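Local coordinates for mandelate racemase/muconate lactonizing enzyme family protein (Sorangium cellulosum, PDB 3S5S) that belongs to the mandelate racemase/muconate lactonizing enzyme family and carries the barrel domain of the enolase superfamily, at residues A[152-166]-A[182-196]. Residues are numbered along the deposited sequence; the frame is centred on the assembly and turned at random. Where two conformers were deposited one is given.
Sequences ARRAAAMGFRALKVK and IHAAAPGASLILDGN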
ATOM      1  N   ALA A 152     -25.023  18.223 -21.472  1.00 46.32           N
ATOM      2  CA  ALA A 152     -25.406  16.818 -21.325  1.00 43.96           C
ATOM      3  C   ALA A 152     -25.603  16.098 -22.663  1.00 43.57           C
ATOM      4  O   ALA A 152     -25.203  14.934 -22.797  1.00 42.19           O
ATOM      5  CB  ALA A 152     -26.671  16.704 -20.493  1.00 45.61           C
ATOM      6  N   ARG A 153     -26.234  16.753 -23.642  0.50 44.35           N
ATOM      7  CA  ARG A 153     -26.409  16.136 -24.961  0.50 43.83           C
ATOM      8  C   ARG A 153     -25.054  15.972 -25.666  0.50 42.72           C
ATOM      9  O   ARG A 153     -24.739  14.876 -26.101  0.50 42.24           O
ATOM     10  CB  ARG A 153     -27.440  16.885 -25.813  0.50 45.88           C
ATOM     11  CG  ARG A 153     -27.678  16.329 -27.222  0.50 44.57           C
ATOM     12  CD  ARG A 153     -28.262  14.891 -27.311  0.50 39.41           C
ATOM     13  NE  ARG A 153     -28.034  14.378 -28.666  0.50 36.67           N
ATOM     14  CZ  ARG A 153     -27.651  13.137 -28.969  0.50 34.22           C
ATOM     15  NH1 ARG A 153     -27.478  12.234 -28.007  0.50 32.11           N
ATOM     16  NH2 ARG A 153     -27.443  12.801 -30.244  0.50 34.33           N
ATOM     17  N   ARG A 154     -24.236  17.028 -25.725  1.00 42.61           N
ATOM     18  CA  ARG A 154     -22.849  16.915 -26.263  1.00 41.69           C
ATOM     19  C   ARG A 154     -22.009  15.781 -25.671  1.00 38.56           C
ATOM     20  O   ARG A 154     -21.271  15.123 -26.407  1.00 37.82           O
ATOM     21  CB  ARG A 154     -22.046  18.220 -26.069  1.00 42.00           C
ATOM     22  CG  ARG A 154     -22.854  19.481 -26.425  1.00 49.78           C
ATOM     23  CD  ARG A 154     -22.569  20.037 -27.819  1.00 56.11           C
ATOM     24  NE  ARG A 154     -21.771  21.264 -27.747  1.00 59.40           N
ATOM     25  CZ  ARG A 154     -22.272  22.488 -27.933  1.00 62.81           C
ATOM     26  NH1 ARG A 154     -23.562  22.646 -28.219  1.00 64.34           N
ATOM     27  NH2 ARG A 154     -21.477  23.551 -27.847  1.00 62.25           N
ATOM     28  N   ALA A 155     -22.091  15.588 -24.352  1.00 35.93           N
ATOM     29  CA  ALA A 155     -21.384  14.506 -23.683  1.00 33.25           C
ATOM     30  C   ALA A 155     -21.939  13.112 -24.057  1.00 33.20           C
ATOM     31  O   ALA A 155     -21.176  12.160 -24.232  1.00 31.97           O
ATOM     32  CB  ALA A 155     -21.399  14.698 -22.171  1.00 31.01           C
ATOM     33  N   ALA A 156     -23.263  13.006 -24.151  1.00 34.86           N
ATOM     34  CA  ALA A 156     -23.939  11.762 -24.470  1.00 35.83           C
ATOM     35  C   ALA A 156     -23.576  11.326 -25.901  1.00 36.93           C
ATOM     36  O   ALA A 156     -23.390  10.122 -26.159  1.00 37.06           O
ATOM     37  CB  ALA A 156     -25.474  11.942 -24.347  1.00 38.09           C
ATOM     38  N   ALA A 157     -23.500  12.307 -26.809  1.00 36.76           N
ATOM     39  CA  ALA A 157     -23.050  12.104 -28.173  1.00 36.62           C
ATOM     40  C   ALA A 157     -21.560  11.677 -28.300  1.00 35.13           C
ATOM     41  O   ALA A 157     -21.214  10.932 -29.211  1.00 35.59           O
ATOM     42  CB  ALA A 157     -23.269  13.363 -28.937  1.00 38.23           C
ATOM     43  N   MET A 158     -20.688  12.166 -27.419  1.00 32.67           N
ATOM     44  CA  MET A 158     -19.269  11.801 -27.461  1.00 30.95           C
ATOM     45  C   MET A 158     -19.008  10.428 -26.844  1.00 29.56           C
ATOM     46  O   MET A 158     -17.912   9.873 -27.021  1.00 28.05           O
ATOM     47  CB  MET A 158     -18.379  12.824 -26.737  1.00 28.96           C
ATOM     48  CG  MET A 158     -18.087  14.102 -27.498  1.00 29.99           C
ATOM     49  SD  MET A 158     -17.154  13.869 -29.003  1.00 24.52           S
ATOM     50  CE  MET A 158     -17.489  15.420 -29.743  1.00 28.73           C
ATOM     51  N   GLY A 159     -19.997   9.913 -26.101  1.00 29.88           N
ATOM     52  CA  GLY A 159     -19.961   8.568 -25.542  1.00 28.88           C
ATOM     53  C   GLY A 159     -19.984   8.470 -24.048  1.00 28.48           C
ATOM     54  O   GLY A 159     -19.722   7.393 -23.487  1.00 28.08           O
ATOM     55  N   PHE A 160     -20.279   9.582 -23.383  1.00 29.05           N
ATOM     56  CA  PHE A 160     -20.151   9.614 -21.936  1.00 28.60           C
ATOM     57  C   PHE A 160     -21.411   9.054 -21.330  1.00 30.05           C
ATOM     58  O   PHE A 160     -22.465   9.664 -21.456  1.00 30.06           O
ATOM     59  CB  PHE A 160     -19.844  11.038 -21.398  1.00 28.15           C
ATOM     60  CG  PHE A 160     -18.435  11.510 -21.672  1.00 24.58           C
ATOM     61  CD1 PHE A 160     -17.455  11.359 -20.736  1.00 22.15           C
ATOM     62  CD2 PHE A 160     -18.113  12.115 -22.880  1.00 24.02           C
ATOM     63  CE1 PHE A 160     -16.160  11.799 -20.980  1.00 21.52           C
ATOM     64  CE2 PHE A 160     -16.835  12.557 -23.128  1.00 22.46           C
ATOM     65  CZ  PHE A 160     -15.845  12.408 -22.174  1.00 20.33           C
ATOM     66  N   ARG A 161     -21.266   7.899 -20.672  1.00 30.29           N
ATOM     67  CA  ARG A 161     -22.352   7.207 -19.988  1.00 32.60           C
ATOM     68  C   ARG A 161     -22.417   7.609 -18.505  1.00 32.15           C
ATOM     69  O   ARG A 161     -23.379   7.256 -17.794  1.00 33.66           O
ATOM     70  CB  ARG A 161     -22.173   5.690 -20.097  1.00 33.36           C
ATOM     71  CG  ARG A 161     -22.402   5.085 -21.541  1.00 39.46           C
ATOM     72  CD  ARG A 161     -23.770   4.347 -21.616  1.00 48.23           C
ATOM     73  NE  ARG A 161     -24.247   4.134 -22.985  1.00 56.80           N
ATOM     74  CZ  ARG A 161     -25.537   4.086 -23.333  1.00 61.63           C
ATOM     75  NH1 ARG A 161     -26.483   4.231 -22.402  1.00 63.27           N
ATOM     76  NH2 ARG A 161     -25.887   3.891 -24.610  1.00 62.32           N
ATOM     77  N   ALA A 162     -21.430   8.363 -18.033  1.00 29.96           N
ATOM     78  CA  ALA A 162     -21.470   8.818 -16.646  1.00 29.97           C
ATOM     79  C   ALA A 162     -21.290  10.324 -16.600  1.00 30.75           C
ATOM     80  O   ALA A 162     -20.348  10.862 -17.182  1.00 30.26           O
ATOM     81  CB  ALA A 162     -20.439   8.107 -15.806  1.00 27.53           C
ATOM     82  N   LEU A 163     -22.213  11.012 -15.926  1.00 31.95           N
ATOM     83  CA  LEU A 163     -22.118  12.451 -15.768  1.00 32.31           C
ATOM     84  C   LEU A 163     -22.098  12.852 -14.309  1.00 32.75           C
ATOM     85  O   LEU A 163     -22.956  12.427 -13.533  1.00 33.74           O
ATOM     86  CB  LEU A 163     -23.290  13.120 -16.445  1.00 34.19           C
ATOM     87  CG  LEU A 163     -23.491  12.712 -17.899  1.00 35.29           C
ATOM     88  CD1 LEU A 163     -24.768  13.306 -18.349  1.00 36.27           C
ATOM     89  CD2 LEU A 163     -22.307  13.162 -18.759  1.00 32.54           C
ATOM     90  N   LYS A 164     -21.113  13.678 -13.958  1.00 32.19           N
ATOM     91  CA  LYS A 164     -20.975  14.269 -12.651  1.00 32.03           C
ATOM     92  C   LYS A 164     -21.540  15.686 -12.694  1.00 34.15           C
ATOM     93  O   LYS A 164     -21.033  16.567 -13.403  1.00 33.88           O
ATOM     94  CB  LYS A 164     -19.498  14.301 -12.276  1.00 30.87           C
ATOM     95  CG  LYS A 164     -19.142  15.038 -10.989  1.00 29.66           C
ATOM     96  CD  LYS A 164     -17.843  14.422 -10.468  1.00 31.91           C
ATOM     97  CE  LYS A 164     -17.094  15.295  -9.463  1.00 33.36           C
ATOM     98  NZ  LYS A 164     -16.196  14.482  -8.551  1.00 30.93           N
ATOM     99  N   VAL A 165     -22.568  15.928 -11.903  1.00 35.23           N
ATOM    100  CA  VAL A 165     -23.212  17.219 -11.950  1.00 37.58           C
ATOM    101  C   VAL A 165     -22.796  17.967 -10.691  1.00 38.29           C
ATOM    102  O   VAL A 165     -23.039  17.479  -9.593  1.00 37.92           O
ATOM    103  CB  VAL A 165     -24.764  17.057 -12.060  1.00 39.09           C
ATOM    104  CG1 VAL A 165     -25.476  18.391 -11.937  1.00 40.53           C
ATOM    105  CG2 VAL A 165     -25.125  16.372 -13.363  1.00 37.83           C
ATOM    106  N   LYS A 166     -22.150  19.123 -10.842  1.00 39.14           N
ATOM    107  CA  LYS A 166     -21.837  19.928  -9.657  1.00 41.46           C
ATOM    108  C   LYS A 166     -23.142  20.491  -9.127  1.00 44.08           C
ATOM    109  O   LYS A 166     -24.082  20.695  -9.901  1.00 45.59           O
ATOM    110  CB  LYS A 166     -20.793  21.024  -9.927  1.00 41.41           C
ATOM    111  CG  LYS A 166     -19.382  20.486 -10.304  1.00 40.57           C
ATOM    112  CD  LYS A 166     -18.482  20.111  -9.128  1.00 42.97           C
ATOM    113  CE  LYS A 166     -17.423  19.129  -9.635  1.00 45.25           C
ATOM    114  NZ  LYS A 166     -16.236  18.839  -8.743  1.00 47.45           N
ATOM    115  N   ILE A 182     -30.830  17.704 -17.815  1.00 50.88           N
ATOM    116  CA  ILE A 182     -29.788  16.706 -18.000  1.00 46.93           C
ATOM    117  C   ILE A 182     -30.343  15.326 -18.272  1.00 46.87           C
ATOM    118  O   ILE A 182     -29.841  14.649 -19.161  1.00 45.93           O
ATOM    119  CB  ILE A 182     -28.905  16.608 -16.773  1.00 44.78           C
ATOM    120  CG1 ILE A 182     -27.923  17.769 -16.738  1.00 42.71           C
ATOM    121  CG2 ILE A 182     -28.164  15.275 -16.739  1.00 42.00           C
ATOM    122  CD1 ILE A 182     -27.453  18.083 -15.363  1.00 40.64           C
ATOM    123  N   HIS A 183     -31.351  14.892 -17.515  1.00 47.20           N
ATOM    124  CA  HIS A 183     -31.836  13.536 -17.695  1.00 47.88           C
ATOM    125  C   HIS A 183     -32.507  13.366 -19.054  1.00 50.41           C
ATOM    126  O   HIS A 183     -32.335  12.334 -19.706  1.00 50.76           O
ATOM    127  CB  HIS A 183     -32.777  13.082 -16.586  1.00 48.38           C
ATOM    128  CG  HIS A 183     -33.265  11.678 -16.764  1.00 48.95           C
ATOM    129  ND1 HIS A 183     -32.407  10.602 -16.890  1.00 48.95           N
ATOM    130  CD2 HIS A 183     -34.517  11.172 -16.854  1.00 53.03           C
ATOM    131  CE1 HIS A 183     -33.113   9.495 -17.050  1.00 50.82           C
ATOM    132  NE2 HIS A 183     -34.397   9.812 -17.040  1.00 52.91           N
ATOM    133  N   ALA A 184     -33.244  14.395 -19.471  1.00 52.72           N
ATOM    134  CA  ALA A 184     -33.927  14.417 -20.743  1.00 54.98           C
ATOM    135  C   ALA A 184     -32.971  14.378 -21.946  1.00 54.13           C
ATOM    136  O   ALA A 184     -33.313  13.797 -22.974  1.00 55.80           O
ATOM    137  CB  ALA A 184     -34.881  15.642 -20.829  1.00 57.48           C
ATOM    138  N   ALA A 185     -31.791  14.982 -21.815  1.00 51.94           N
ATOM    139  CA  ALA A 185     -30.849  15.092 -22.934  1.00 50.64           C
ATOM    140  C   ALA A 185     -29.883  13.893 -23.062  1.00 48.76           C
ATOM    141  O   ALA A 185     -29.468  13.514 -24.185  1.00 47.63           O
ATOM    142  CB  ALA A 185     -30.085  16.386 -22.828  1.00 50.01           C
ATOM    143  N   ALA A 186     -29.525  13.313 -21.909  1.00 46.80           N
ATOM    144  CA  ALA A 186     -28.704  12.100 -21.847  1.00 45.11           C
ATOM    145  C   ALA A 186     -29.446  10.966 -21.117  1.00 45.47           C
ATOM    146  O   ALA A 186     -29.080  10.644 -19.983  1.00 43.84           O
ATOM    147  CB  ALA A 186     -27.319  12.409 -21.156  1.00 42.48           C
ATOM    148  N   PRO A 187     -30.488  10.363 -21.757  1.00 47.59           N
ATOM    149  CA  PRO A 187     -31.339   9.391 -21.035  1.00 48.65           C
ATOM    150  C   PRO A 187     -30.603   8.108 -20.672  1.00 48.04           C
ATOM    151  O   PRO A 187     -30.965   7.435 -19.689  1.00 48.33           O
ATOM    152  CB  PRO A 187     -32.515   9.123 -22.016  1.00 51.39           C
ATOM    153  CG  PRO A 187     -32.516  10.285 -22.978  1.00 50.47           C
ATOM    154  CD  PRO A 187     -31.038  10.661 -23.100  1.00 49.77           C
ATOM    155  N   GLY A 188     -29.537   7.801 -21.412  1.00 47.34           N
ATOM    156  CA  GLY A 188     -28.682   6.673 -21.070  1.00 46.06           C
ATOM    157  C   GLY A 188     -27.611   6.939 -20.012  1.00 44.52           C
ATOM    158  O   GLY A 188     -26.736   6.084 -19.764  1.00 43.00           O
ATOM    159  N   ALA A 189     -27.648   8.104 -19.372  1.00 44.11           N
ATOM    160  CA  ALA A 189     -26.498   8.450 -18.518  1.00 42.16           C
ATOM    161  C   ALA A 189     -26.729   8.304 -17.012  1.00 41.75           C
ATOM    162  O   ALA A 189     -27.740   8.734 -16.451  1.00 43.47           O
ATOM    163  CB  ALA A 189     -25.957   9.799 -18.868  1.00 41.43           C
ATOM    164  N   SER A 190     -25.786   7.620 -16.393  1.00 40.45           N
ATOM    165  CA  SER A 190     -25.656   7.511 -14.955  1.00 40.09           C
ATOM    166  C   SER A 190     -25.314   8.904 -14.398  1.00 39.10           C
ATOM    167  O   SER A 190     -24.568   9.667 -15.041  1.00 38.89           O
ATOM    168  CB  SER A 190     -24.462   6.600 -14.706  1.00 38.82           C
ATOM    169  OG  SER A 190     -24.781   5.565 -13.812  1.00 42.80           O
ATOM    170  N   LEU A 191     -25.801   9.237 -13.201  1.00 38.19           N
ATOM    171  CA  LEU A 191     -25.450  10.535 -12.594  1.00 36.60           C
ATOM    172  C   LEU A 191     -24.656  10.474 -11.286  1.00 35.61           C
ATOM    173  O   LEU A 191     -24.941   9.670 -10.410  1.00 36.89           O
ATOM    174  CB  LEU A 191     -26.695  11.373 -12.397  1.00 37.68           C
ATOM    175  CG  LEU A 191     -27.495  11.759 -13.661  1.00 38.90           C
ATOM    176  CD1 LEU A 191     -28.586  12.674 -13.244  1.00 38.39           C
ATOM    177  CD2 LEU A 191     -26.661  12.397 -14.835  1.00 33.55           C
ATOM    178  N   ILE A 192     -23.636  11.313 -11.170  1.00 33.84           N
ATOM    179  CA  ILE A 192     -23.027  11.632  -9.890  1.00 32.09           C
ATOM    180  C   ILE A 192     -23.404  13.098  -9.495  1.00 33.13           C
ATOM    181  O   ILE A 192     -23.033  14.069 -10.184  1.00 33.67           O
ATOM    182  CB  ILE A 192     -21.492  11.487  -9.938  1.00 30.15           C
ATOM    183  CG1 ILE A 192     -21.077  10.028  -9.953  1.00 29.27           C
ATOM    184  CG2 ILE A 192     -20.846  12.134  -8.723  1.00 28.37           C
ATOM    185  CD1 ILE A 192     -19.817   9.797 -10.752  1.00 31.44           C
ATOM    186  N   LEU A 193     -24.126  13.252  -8.399  1.00 32.83           N
ATOM    187  CA  LEU A 193     -24.359  14.575  -7.841  1.00 33.59           C
ATOM    188  C   LEU A 193     -23.241  14.876  -6.838  1.00 32.67           C
ATOM    189  O   LEU A 193     -23.136  14.232  -5.778  1.00 31.35           O
ATOM    190  CB  LEU A 193     -25.758  14.656  -7.215  1.00 35.43           C
ATOM    191  CG  LEU A 193     -26.936  14.034  -7.992  1.00 36.12           C
ATOM    192  CD1 LEU A 193     -28.243  14.273  -7.291  1.00 40.24           C
ATOM    193  CD2 LEU A 193     -27.087  14.565  -9.403  1.00 39.18           C
ATOM    194  N   ASP A 194     -22.374  15.814  -7.215  1.00 32.47           N
ATOM    195  CA  ASP A 194     -21.272  16.276  -6.376  1.00 32.91           C
ATOM    196  C   ASP A 194     -21.671  17.584  -5.689  1.00 35.24           C
ATOM    197  O   ASP A 194     -21.986  18.563  -6.360  1.00 35.91           O
ATOM    198  CB  ASP A 194     -20.016  16.501  -7.225  1.00 31.59           C
ATOM    199  CG  ASP A 194     -18.733  16.651  -6.386  1.00 31.77           C
ATOM    200  OD1 ASP A 194     -18.807  16.930  -5.170  1.00 31.99           O
ATOM    201  OD2 ASP A 194     -17.621  16.482  -6.951  1.00 33.45           O
ATOM    202  N   GLY A 195     -21.641  17.592  -4.357  1.00 36.62           N
ATOM    203  CA  GLY A 195     -22.065  18.746  -3.563  1.00 39.60           C
ATOM    204  C   GLY A 195     -20.884  19.598  -3.135  1.00 40.49           C
ATOM    205  O   GLY A 195     -21.037  20.761  -2.774  1.00 41.67           O
ATOM    206  N   ASN A 196     -19.690  19.014  -3.173  1.00 40.38           N
ATOM    207  CA  ASN A 196     -18.487  19.653  -2.616  1.00 41.25           C
ATOM    208  C   ASN A 196     -18.792  20.310  -1.288  1.00 43.30           C
ATOM    209  O   ASN A 196     -18.335  21.410  -1.018  1.00 44.70           O
ATOM    210  CB  ASN A 196     -17.843  20.647  -3.611  1.00 41.27           C
ATOM    211  CG  ASN A 196     -17.055  19.936  -4.734  1.00 41.32           C
ATOM    212  OD1 ASN A 196     -17.434  19.995  -5.917  1.00 42.27           O
ATOM    213  ND2 ASN A 196     -15.960  19.244  -4.357  1.00 41.45           N
TER
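The R153 guanidinium has the A185 carbonyl O near its plane, at the edge, and CB of A157 above one face. The touching is done by its aliphatic part: CB lies against CB of A185, and a bend at chi2 (63°) leaves CD 3.6 Å from A185 O. The R161 guanidinium meets G188 O obliquely, through a weak NH1 bond of 3.2 Å; glycine suits this place in the type I turn A186–A189, since a side chain on G188 would run into NH1. Between the helices small residues permit close approach: CB of A156 lies 3.7 Å from CB of A186, and CB of A152 rests on CG1 of I182 and CB of A185. Strands 162-166 and 190-194 are parallel neighbours in the (beta/alpha)-barrel, joined through helix 175-185 in a right-handed beta-alpha-beta crossover; helix 146-158, which precedes the first strand, packs beside helix 175-185. Backbone bonds alternate along the pair, among them V165 N to I192 O (2.6 Å, 165° at the hydrogen). On the helix-facing side, L163 sets CD1 among the methyls of A186, A189 and I182; V165 CG2 and I182 CD1 meet tip to tip at 3.5 Å, branched apolar chains filling the layer between sheet and helix. Inside the barrel, extended K164 passes I192 CG2, its length carrying NZ to salt bridges with D323 and E222; its approach to the doubtfully placed D194 OD2 is less certain. K166 bends at chi2 to lie beside D194, and its NZ bonds weakly to N196 OD1. D194 OD1 accepts from N196 N (3.0 Å) in an Asx turn, the N-H meeting OD1 on its anti side, 31° out of the carboxylate plane.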